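Local coordinates for antifreeze protein type II (Clupea harengus, PDB 2PY2) that binds calcium in a C-type lectin fold and, as a type II antifreeze protein, probably adsorbs to ice crystals and restrains their growth, at residues A[57-62]-A[108-113]; A[73-78]-A[86-91]; A[104-107]-A[112-115]. All coordinates share one frame; numbering follows the deposited sequence.

Contacts 1 and 3 share Trp112 and Asn113 on strand 111-115, and their centres lie about 7 Å apart. They meet where Ser62 O faces Met104 N at 2.7 Å and Cys111 O faces Val106 N at 3.0 Å, both probable hydrogen bonds. Contact 2, with its centre about 10 Å from that of contact 3 and 15 Å from that of contact 1, joins them through the Cys89-Cys111 disulfide and a probable hydrogen bond from Trp112 N to Asp87 O (2.8 Å). Asn113, shared by contacts 1 and 3, and Asp114 of contact 3 bind the calcium ion, while the side chain of Trp88 in contact 2 comes within about 7 Å of it. Contact 1's lysine sits at the hairpin turn, before the calcium ligands on strand 111-115.

Contact 1. Residues A[57-62]-A[108-113]; sequences ADLIPS and IGKCWN. With CA (calcium ion), chain G.
Lys110 reaches across to Asp58 and Leu59, and its side chain carries both the polar and the apolar part of this surface contact. Both hydrogen bonds between the segments come from its ammonium group. NZ donates to Asp58 O at 2.9 Å, lying in the plane of that carbonyl with a C=O...N angle of 155°. The second bond, from NZ to Leu59 O, is 2.8 Å long, but here the nitrogen stands above the carbonyl plane, 35° out of it. Two consecutive backbone oxygens thus converge on one amine, consistent with the positive phi of Leu59, which helps turn both carbonyls to the same side. Their partial negative charge probably favours the protonated lysine.

The apolar part lies where the leucine crosses the lysine's methylenes at a slant. Leu59 CB packs on Lys110 CE at 3.6 Å, and Leu59 CD1 meets Lys110 CG at 3.7 Å, so the leucine touches the aliphatic chain at two levels. The bend at chi2 (-60°), followed by an extended run to NZ, lays the methylenes across the leucine and delivers the amine to the carbonyls. Within 57-62, Ser62 OG donates to Ile60 O at 2.8 Å, from above that carbonyl plane.

Lys110 and Cys111 both face Val106, a G1 beta bulge where strand 111-115 begins, and Lys110 O accepts a hydrogen bond from Lys52 NZ of helix 45-52. The contact therefore joins the loop between helix 45-52 and strand 62-64 to the turn of the 101-106/111-115 hairpin, with Asn105 of strand 101-106 touched by both Leu59 and Lys110.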
loop_
_atom_site.group_PDB
_atom_site.type_symbol
_atom_site.label_atom_id
_atom_site.label_comp_id
_atom_site.label_asym_id
_atom_site.label_seq_id
_atom_site.Cartn_x
_atom_site.Cartn_y
_atom_site.Cartn_z
ATOM N N ALA A 57 -16.976 -1.346 -1.012
ATOM C CA ALA A 57 -17.527 -1.789 -2.290
ATOM C C ALA A 57 -17.010 -0.979 -3.473
ATOM O O ALA A 57 -17.086 -1.424 -4.619
ATOM C CB ALA A 57 -19.060 -1.729 -2.245
ATOM N N ASP A 58 -16.475 0.205 -3.194
ATOM C CA ASP A 58 -15.954 1.073 -4.250
ATOM C C ASP A 58 -14.490 0.802 -4.556
ATOM O O ASP A 58 -13.958 1.316 -5.537
ATOM C CB ASP A 58 -16.096 2.539 -3.853
ATOM C CG ASP A 58 -17.464 2.861 -3.329
ATOM O OD1 ASP A 58 -17.735 4.057 -3.088
ATOM O OD2 ASP A 58 -18.269 1.917 -3.153
ATOM N N LEU A 59 -13.844 -0.003 -3.714
ATOM C CA LEU A 59 -12.430 -0.322 -3.896
ATOM C C LEU A 59 -11.692 0.994 -4.097
ATOM O O LEU A 59 -11.194 1.296 -5.183
ATOM C CB LEU A 59 -12.236 -1.239 -5.102
ATOM C CG LEU A 59 -12.824 -2.646 -4.960
ATOM C CD1 LEU A 59 -12.568 -3.436 -6.243
ATOM C CD2 LEU A 59 -12.192 -3.346 -3.770
ATOM N N ILE A 60 -11.628 1.758 -3.015
ATOM C CA ILE A 60 -11.011 3.075 -2.995
ATOM C C ILE A 60 -9.496 3.073 -3.176
ATOM O O ILE A 60 -8.784 2.348 -2.472
ATOM C CB ILE A 60 -11.361 3.787 -1.667
ATOM C CG1 ILE A 60 -12.882 3.902 -1.535
ATOM C CG2 ILE A 60 -10.749 5.181 -1.624
ATOM C CD1 ILE A 60 -13.356 4.247 -0.134
ATOM N N PRO A 61 -8.991 3.873 -4.136
ATOM C CA PRO A 61 -7.551 3.995 -4.428
ATOM C C PRO A 61 -6.828 4.284 -3.112
ATOM O O PRO A 61 -7.211 5.197 -2.372
ATOM C CB PRO A 61 -7.501 5.173 -5.387
ATOM C CG PRO A 61 -8.768 5.004 -6.166
ATOM C CD PRO A 61 -9.782 4.690 -5.075
ATOM N N SER A 62 -5.778 3.520 -2.827
ATOM C CA SER A 62 -5.071 3.660 -1.561
ATOM C C SER A 62 -3.549 3.506 -1.659
ATOM O O SER A 62 -3.041 2.768 -2.493
ATOM C CB SER A 62 -5.588 2.601 -0.583
ATOM O OG SER A 62 -6.993 2.691 -0.389
ATOM N N ILE A 108 -10.093 1.438 -13.552
ATOM C CA ILE A 108 -11.159 0.447 -13.629
ATOM C C ILE A 108 -10.632 -0.949 -13.339
ATOM O O ILE A 108 -11.380 -1.822 -12.914
ATOM C CB ILE A 108 -11.840 0.439 -15.020
ATOM C CG1 ILE A 108 -10.875 -0.080 -16.083
ATOM C CG2 ILE A 108 -12.290 1.839 -15.382
ATOM C CD1 ILE A 108 -11.528 -0.256 -17.440
ATOM N N GLY A 109 -9.342 -1.154 -13.575
ATOM C CA GLY A 109 -8.745 -2.455 -13.323
ATOM C C GLY A 109 -8.377 -2.691 -11.868
ATOM O O GLY A 109 -7.995 -3.802 -11.500
ATOM N N LYS A 110 -8.478 -1.647 -11.045
ATOM C CA LYS A 110 -8.155 -1.734 -9.620
ATOM C C LYS A 110 -6.790 -2.392 -9.387
ATOM O O LYS A 110 -6.653 -3.302 -8.570
ATOM C CB LYS A 110 -9.249 -2.511 -8.875
ATOM C CG LYS A 110 -10.647 -1.913 -9.002
ATOM C CD LYS A 110 -10.708 -0.492 -8.456
ATOM C CE LYS A 110 -12.137 0.054 -8.455
ATOM N NZ LYS A 110 -12.205 1.389 -7.798
ATOM N N CYS A 111 -5.781 -1.900 -10.098
ATOM C CA CYS A 111 -4.418 -2.424 -10.018
ATOM C C CYS A 111 -3.441 -1.387 -9.447
ATOM O O CYS A 111 -3.856 -0.317 -8.988
ATOM C CB CYS A 111 -3.971 -2.850 -11.414
ATOM S SG CYS A 111 -4.713 -1.786 -12.690
ATOM N N TRP A 112 -2.149 -1.699 -9.494
ATOM C CA TRP A 112 -1.126 -0.790 -8.966
ATOM C C TRP A 112 -0.594 0.179 -10.006
ATOM O O TRP A 112 -0.445 -0.149 -11.184
ATOM C CB TRP A 112 0.068 -1.557 -8.406
ATOM C CG TRP A 112 -0.205 -2.492 -7.265
ATOM C CD1 TRP A 112 -1.411 -2.808 -6.714
ATOM C CD2 TRP A 112 0.769 -3.288 -6.589
ATOM N NE1 TRP A 112 -1.248 -3.760 -5.736
ATOM C CE2 TRP A 112 0.083 -4.073 -5.641
ATOM C CE3 TRP A 112 2.159 -3.415 -6.697
ATOM C CZ2 TRP A 112 0.743 -4.981 -4.803
ATOM C CZ3 TRP A 112 2.814 -4.319 -5.863
ATOM C CH2 TRP A 112 2.103 -5.088 -4.930
ATOM N N ASN A 113 -0.265 1.376 -9.538
ATOM C CA ASN A 113 0.250 2.418 -10.398
ATOM C C ASN A 113 1.270 3.210 -9.571
ATOM O O ASN A 113 0.971 3.553 -8.426
ATOM C CB ASN A 113 -0.924 3.305 -10.797
ATOM C CG ASN A 113 -0.568 4.317 -11.835
ATOM O OD1 ASN A 113 0.380 5.079 -11.672
ATOM N ND2 ASN A 113 -1.340 4.348 -12.917
HETATM CA CA CA G . 2.820 5.558 -12.997
HETATM O O HOH W 1 0.601 6.814 -13.697
#

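Contact 2. Residues A[73-78]-A[86-91]; sequences TRWFWM and ADWCAA
Trp75 and Trp88 meet between two well-separated backbones that exchange no hydrogen bond. The nearest CA atoms are those of Trp75 and Ala86, 10.5 Å apart, and the two tryptophans stand further apart still, at 12.8 Å between Trp75 CA and Trp88 CA. Segment 73-78 includes strand 76-77, whereas 86-91 follows an irregular path, and contact is left to the indoles. Both leave their backbone with CG anti to the carbonyl carbon (chi1 -59° in Trp75, -60° in Trp88) and advance from opposite directions.

Each segment belongs to the C-type lectin domain, and 86-91 lies in the loop between strands 76-77 and 101-106 that also carries the calcium ligands Gln92, Asp94 and Glu99; the side chain of Trp88 lies about 7 Å from the ion. Trp75 also touches Asp114, a further calcium ligand, and Trp88 touches Pro93, between Gln92 and Asp94.

The rings form an edge-to-face pair, strongly tilted rather than perpendicular: the planes are inclined at 55° and the six-membered centroids are 5.0 Å apart. Trp88 supplies the edge and Trp75 the face. The meeting is concentrated at the far ends of the indoles, where Trp75 CH2 touches Trp88 CH2 at 3.7 Å. Trp88 CZ2 rides 4.0 Å above the plane of the Trp75 ring, displaced toward its rim, and comes within 4.1 Å of Trp75 CE2. Both indoles rest on Ile102 of strand 101-106, while on the backbone flanking Trp88 both Asp87 and Cys89 are hydrogen-bonded to Trp112 of strand 111-115.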
loop_
_atom_site.group_PDB
_atom_site.type_symbol
_atom_site.label_atom_id
_atom_site.label_comp_id
_atom_site.label_asym_id
_atom_site.label_seq_id
_atom_site.Cartn_x
_atom_site.Cartn_y
_atom_site.Cartn_z
ATOM N N THR A 73 13.588 1.697 -10.651
ATOM C CA THR A 73 13.396 0.259 -10.843
ATOM C C THR A 73 13.787 -0.616 -9.655
ATOM O O THR A 73 13.634 -1.835 -9.699
ATOM C CB THR A 73 14.127 -0.265 -12.103
ATOM O OG1 THR A 73 15.523 -0.419 -11.832
ATOM C CG2 THR A 73 13.942 0.698 -13.259
ATOM N N ARG A 74 14.283 -0.008 -8.585
ATOM C CA ARG A 74 14.648 -0.788 -7.408
ATOM C C ARG A 74 13.571 -0.538 -6.365
ATOM O O ARG A 74 13.599 0.472 -5.664
ATOM C CB ARG A 74 16.012 -0.358 -6.868
ATOM C CG ARG A 74 17.087 -0.258 -7.942
ATOM C CD ARG A 74 17.213 -1.542 -8.755
ATOM N NE ARG A 74 17.509 -2.700 -7.921
ATOM C CZ ARG A 74 17.753 -3.920 -8.392
ATOM N NH1 ARG A 74 17.736 -4.149 -9.699
ATOM N NH2 ARG A 74 18.022 -4.915 -7.556
ATOM N N TRP A 75 12.631 -1.472 -6.273
ATOM C CA TRP A 75 11.507 -1.370 -5.355
ATOM C C TRP A 75 11.722 -1.932 -3.957
ATOM O O TRP A 75 12.268 -3.023 -3.782
ATOM C CB TRP A 75 10.288 -2.051 -5.977
ATOM C CG TRP A 75 9.906 -1.438 -7.277
ATOM C CD1 TRP A 75 10.385 -1.769 -8.512
ATOM C CD2 TRP A 75 9.043 -0.316 -7.468
ATOM N NE1 TRP A 75 9.878 -0.918 -9.462
ATOM C CE2 TRP A 75 9.050 -0.014 -8.849
ATOM C CE3 TRP A 75 8.267 0.471 -6.607
ATOM C CZ2 TRP A 75 8.314 1.043 -9.388
ATOM C CZ3 TRP A 75 7.535 1.524 -7.142
ATOM C CH2 TRP A 75 7.566 1.800 -8.522
ATOM N N PHE A 76 11.264 -1.179 -2.961
ATOM C CA PHE A 76 11.388 -1.589 -1.569
ATOM C C PHE A 76 10.073 -1.376 -0.832
ATOM O O PHE A 76 9.329 -0.442 -1.145
ATOM C CB PHE A 76 12.462 -0.762 -0.863
ATOM C CG PHE A 76 13.837 -0.956 -1.417
ATOM C CD1 PHE A 76 14.593 -2.068 -1.061
ATOM C CD2 PHE A 76 14.367 -0.044 -2.308
ATOM C CE1 PHE A 76 15.867 -2.264 -1.590
ATOM C CE2 PHE A 76 15.644 -0.229 -2.847
ATOM C CZ PHE A 76 16.393 -1.341 -2.486
ATOM N N TRP A 77 9.802 -2.259 0.127
ATOM C CA TRP A 77 8.628 -2.168 0.990
ATOM C C TRP A 77 9.155 -1.541 2.276
ATOM O O TRP A 77 10.259 -1.860 2.709
ATOM C CB TRP A 77 8.071 -3.552 1.328
ATOM C CG TRP A 77 7.329 -4.239 0.232
ATOM C CD1 TRP A 77 7.620 -5.459 -0.305
ATOM C CD2 TRP A 77 6.123 -3.795 -0.411
ATOM N NE1 TRP A 77 6.671 -5.808 -1.233
ATOM C CE2 TRP A 77 5.740 -4.805 -1.320
ATOM C CE3 TRP A 77 5.329 -2.645 -0.303
ATOM C CZ2 TRP A 77 4.592 -4.701 -2.122
ATOM C CZ3 TRP A 77 4.185 -2.542 -1.100
ATOM C CH2 TRP A 77 3.831 -3.567 -1.998
ATOM N N MET A 78 8.367 -0.674 2.898
ATOM C CA MET A 78 8.790 -0.013 4.127
ATOM C C MET A 78 8.981 -0.966 5.306
ATOM O O MET A 78 9.687 -0.633 6.257
ATOM C CB MET A 78 7.795 1.080 4.516
ATOM C CG MET A 78 7.842 2.293 3.619
ATOM S SD MET A 78 9.498 3.040 3.537
ATOM C CE MET A 78 9.622 3.733 5.186
ATOM N N ALA A 86 3.540 -8.411 -7.454
ATOM C CA ALA A 86 3.120 -7.118 -7.973
ATOM C C ALA A 86 1.787 -7.273 -8.702
ATOM O O ALA A 86 1.455 -8.355 -9.186
ATOM C CB ALA A 86 4.177 -6.557 -8.919
ATOM N N ASP A 87 1.025 -6.187 -8.775
ATOM C CA ASP A 87 -0.260 -6.192 -9.454
ATOM C C ASP A 87 -0.352 -4.929 -10.311
ATOM O O ASP A 87 -1.344 -4.212 -10.284
ATOM C CB ASP A 87 -1.395 -6.244 -8.419
ATOM C CG ASP A 87 -2.771 -6.352 -9.057
ATOM O OD1 ASP A 87 -2.896 -7.021 -10.105
ATOM O OD2 ASP A 87 -3.734 -5.784 -8.501
ATOM N N TRP A 88 0.701 -4.674 -11.084
ATOM C CA TRP A 88 0.763 -3.490 -11.933
ATOM C C TRP A 88 -0.319 -3.373 -13.003
ATOM O O TRP A 88 -0.695 -4.358 -13.645
ATOM C CB TRP A 88 2.123 -3.416 -12.635
ATOM C CG TRP A 88 3.294 -3.333 -11.710
ATOM C CD1 TRP A 88 4.310 -4.239 -11.583
ATOM C CD2 TRP A 88 3.596 -2.262 -10.812
ATOM N NE1 TRP A 88 5.228 -3.796 -10.661
ATOM C CE2 TRP A 88 4.813 -2.584 -10.174
ATOM C CE3 TRP A 88 2.954 -1.060 -10.485
ATOM C CZ2 TRP A 88 5.403 -1.745 -9.227
ATOM C CZ3 TRP A 88 3.545 -0.225 -9.542
ATOM C CH2 TRP A 88 4.758 -0.575 -8.926
ATOM N N CYS A 89 -0.816 -2.155 -13.185
ATOM C CA CYS A 89 -1.799 -1.886 -14.220
ATOM C C CYS A 89 -1.024 -1.974 -15.532
ATOM O O CYS A 89 0.209 -2.028 -15.531
ATOM C CB CYS A 89 -2.360 -0.470 -14.095
ATOM S SG CYS A 89 -3.514 -0.148 -12.716
ATOM N N ALA A 90 -1.741 -1.970 -16.651
ATOM C CA ALA A 90 -1.091 -2.025 -17.954
ATOM C C ALA A 90 -0.165 -0.819 -18.092
ATOM O O ALA A 90 -0.548 0.297 -17.743
ATOM C CB ALA A 90 -2.143 -2.005 -19.064
ATOM N N ALA A 91 1.046 -1.062 -18.589
ATOM C CA ALA A 91 2.053 -0.024 -18.802
ATOM C C ALA A 91 2.788 0.395 -17.529
ATOM O O ALA A 91 3.781 1.116 -17.592
ATOM C CB ALA A 91 1.421 1.202 -19.463
#

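Contact 3. Residues A[104-107]-A[112-115]; sequences MNVG and WNDT. With CA (calcium ion), chain G.
Asn113 meets Val106 with its first carbon and reaches the calcium ion with its amide oxygen. CB is set against both branches of the valine, 3.9 Å from Val106 CG1 and 3.9 Å from Val106 CG2, the two side chains crossing at about a right angle. CG, anti to the backbone N (chi1 -172°), carries the amide beyond the valine toward the metal. There OD1 binds the calcium ion at a long 2.8 Å. On the other branch, ND2 passes Val106 CG1 and makes a weak hydrogen bond to a water that itself binds calcium at 2.6 Å, so the asparagine binds the ion through OD1 and has a weak second link through that water.

Asp114 adds two ligands, its backbone O at 2.4 Å and OD1 at 2.5 Å; Gln92, Asp94 and Glu99 complete the site. Trp112-Asn113-Asp114 is the WND motif of C-type lectins. Trp112 packs from the other side of its strand, with CD1 3.7 Å from Met104 CB. Asn105 and Val106 both face Cys111, a G1 beta bulge in the hairpin of strands 101-106 and 111-115. Met104 continues onto helix 45-52, and both Met104 and Trp112 touch Ile64 of strand 62-64.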
loop_
_atom_site.group_PDB
_atom_site.type_symbol
_atom_site.label_atom_id
_atom_site.label_comp_id
_atom_site.label_asym_id
_atom_site.label_seq_id
_atom_site.Cartn_x
_atom_site.Cartn_y
_atom_site.Cartn_z
ATOM N N MET A 104 -2.567 1.497 -4.872
ATOM C CA MET A 104 -3.353 0.338 -5.313
ATOM C C MET A 104 -4.810 0.758 -5.596
ATOM O O MET A 104 -5.194 1.905 -5.344
ATOM C CB MET A 104 -3.323 -0.780 -4.260
ATOM C CG MET A 104 -4.157 -0.520 -3.009
ATOM S SD MET A 104 -4.246 -1.991 -1.945
ATOM C CE MET A 104 -5.572 -2.932 -2.794
ATOM N N ASN A 105 -5.619 -0.169 -6.120
ATOM C CA ASN A 105 -7.024 0.125 -6.450
ATOM C C ASN A 105 -7.156 1.273 -7.449
ATOM O O ASN A 105 -8.097 2.057 -7.373
ATOM C CB ASN A 105 -7.816 0.499 -5.192
ATOM C CG ASN A 105 -8.388 -0.707 -4.471
ATOM O OD1 ASN A 105 -8.859 -0.598 -3.330
ATOM N ND2 ASN A 105 -8.364 -1.860 -5.130
ATOM N N VAL A 106 -6.218 1.366 -8.380
ATOM C CA VAL A 106 -6.213 2.443 -9.359
ATOM C C VAL A 106 -6.933 2.076 -10.644
ATOM O O VAL A 106 -6.757 0.972 -11.165
ATOM C CB VAL A 106 -4.762 2.846 -9.711
ATOM C CG1 VAL A 106 -4.746 4.043 -10.661
ATOM C CG2 VAL A 106 -3.999 3.153 -8.427
ATOM N N GLY A 107 -7.744 3.008 -11.142
ATOM C CA GLY A 107 -8.461 2.796 -12.390
ATOM C C GLY A 107 -9.556 1.749 -12.375
ATOM O O GLY A 107 -9.916 1.223 -11.325
ATOM N N TRP A 112 -2.149 -1.699 -9.494
ATOM C CA TRP A 112 -1.126 -0.790 -8.966
ATOM C C TRP A 112 -0.594 0.179 -10.006
ATOM O O TRP A 112 -0.445 -0.149 -11.184
ATOM C CB TRP A 112 0.068 -1.557 -8.406
ATOM C CG TRP A 112 -0.205 -2.492 -7.265
ATOM C CD1 TRP A 112 -1.411 -2.808 -6.714
ATOM C CD2 TRP A 112 0.769 -3.288 -6.589
ATOM N NE1 TRP A 112 -1.248 -3.760 -5.736
ATOM C CE2 TRP A 112 0.083 -4.073 -5.641
ATOM C CE3 TRP A 112 2.159 -3.415 -6.697
ATOM C CZ2 TRP A 112 0.743 -4.981 -4.803
ATOM C CZ3 TRP A 112 2.814 -4.319 -5.863
ATOM C CH2 TRP A 112 2.103 -5.088 -4.930
ATOM N N ASN A 113 -0.265 1.376 -9.538
ATOM C CA ASN A 113 0.250 2.418 -10.398
ATOM C C ASN A 113 1.270 3.210 -9.571
ATOM O O ASN A 113 0.971 3.553 -8.426
ATOM C CB ASN A 113 -0.924 3.305 -10.797
ATOM C CG ASN A 113 -0.568 4.317 -11.835
ATOM O OD1 ASN A 113 0.380 5.079 -11.672
ATOM N ND2 ASN A 113 -1.340 4.348 -12.917
ATOM N N ASP A 114 2.473 3.468 -10.091
ATOM C CA ASP A 114 3.389 4.285 -9.293
ATOM C C ASP A 114 2.940 5.733 -9.515
ATOM O O ASP A 114 2.674 6.148 -10.634
ATOM C CB ASP A 114 4.889 4.021 -9.618
ATOM C CG ASP A 114 5.238 4.048 -11.108
ATOM O OD1 ASP A 114 4.362 3.942 -11.974
ATOM O OD2 ASP A 114 6.445 4.143 -11.414
ATOM N N THR A 115 2.792 6.495 -8.440
ATOM C CA THR A 115 2.277 7.851 -8.585
ATOM C C THR A 115 3.023 8.854 -7.718
ATOM O O THR A 115 3.722 8.476 -6.786
ATOM C CB THR A 115 0.720 7.879 -8.301
ATOM O OG1 THR A 115 0.423 8.564 -7.080
ATOM C CG2 THR A 115 0.168 6.469 -8.232
HETATM CA CA CA G . 2.820 5.558 -12.997
HETATM O O HOH W 1 0.601 6.814 -13.697
#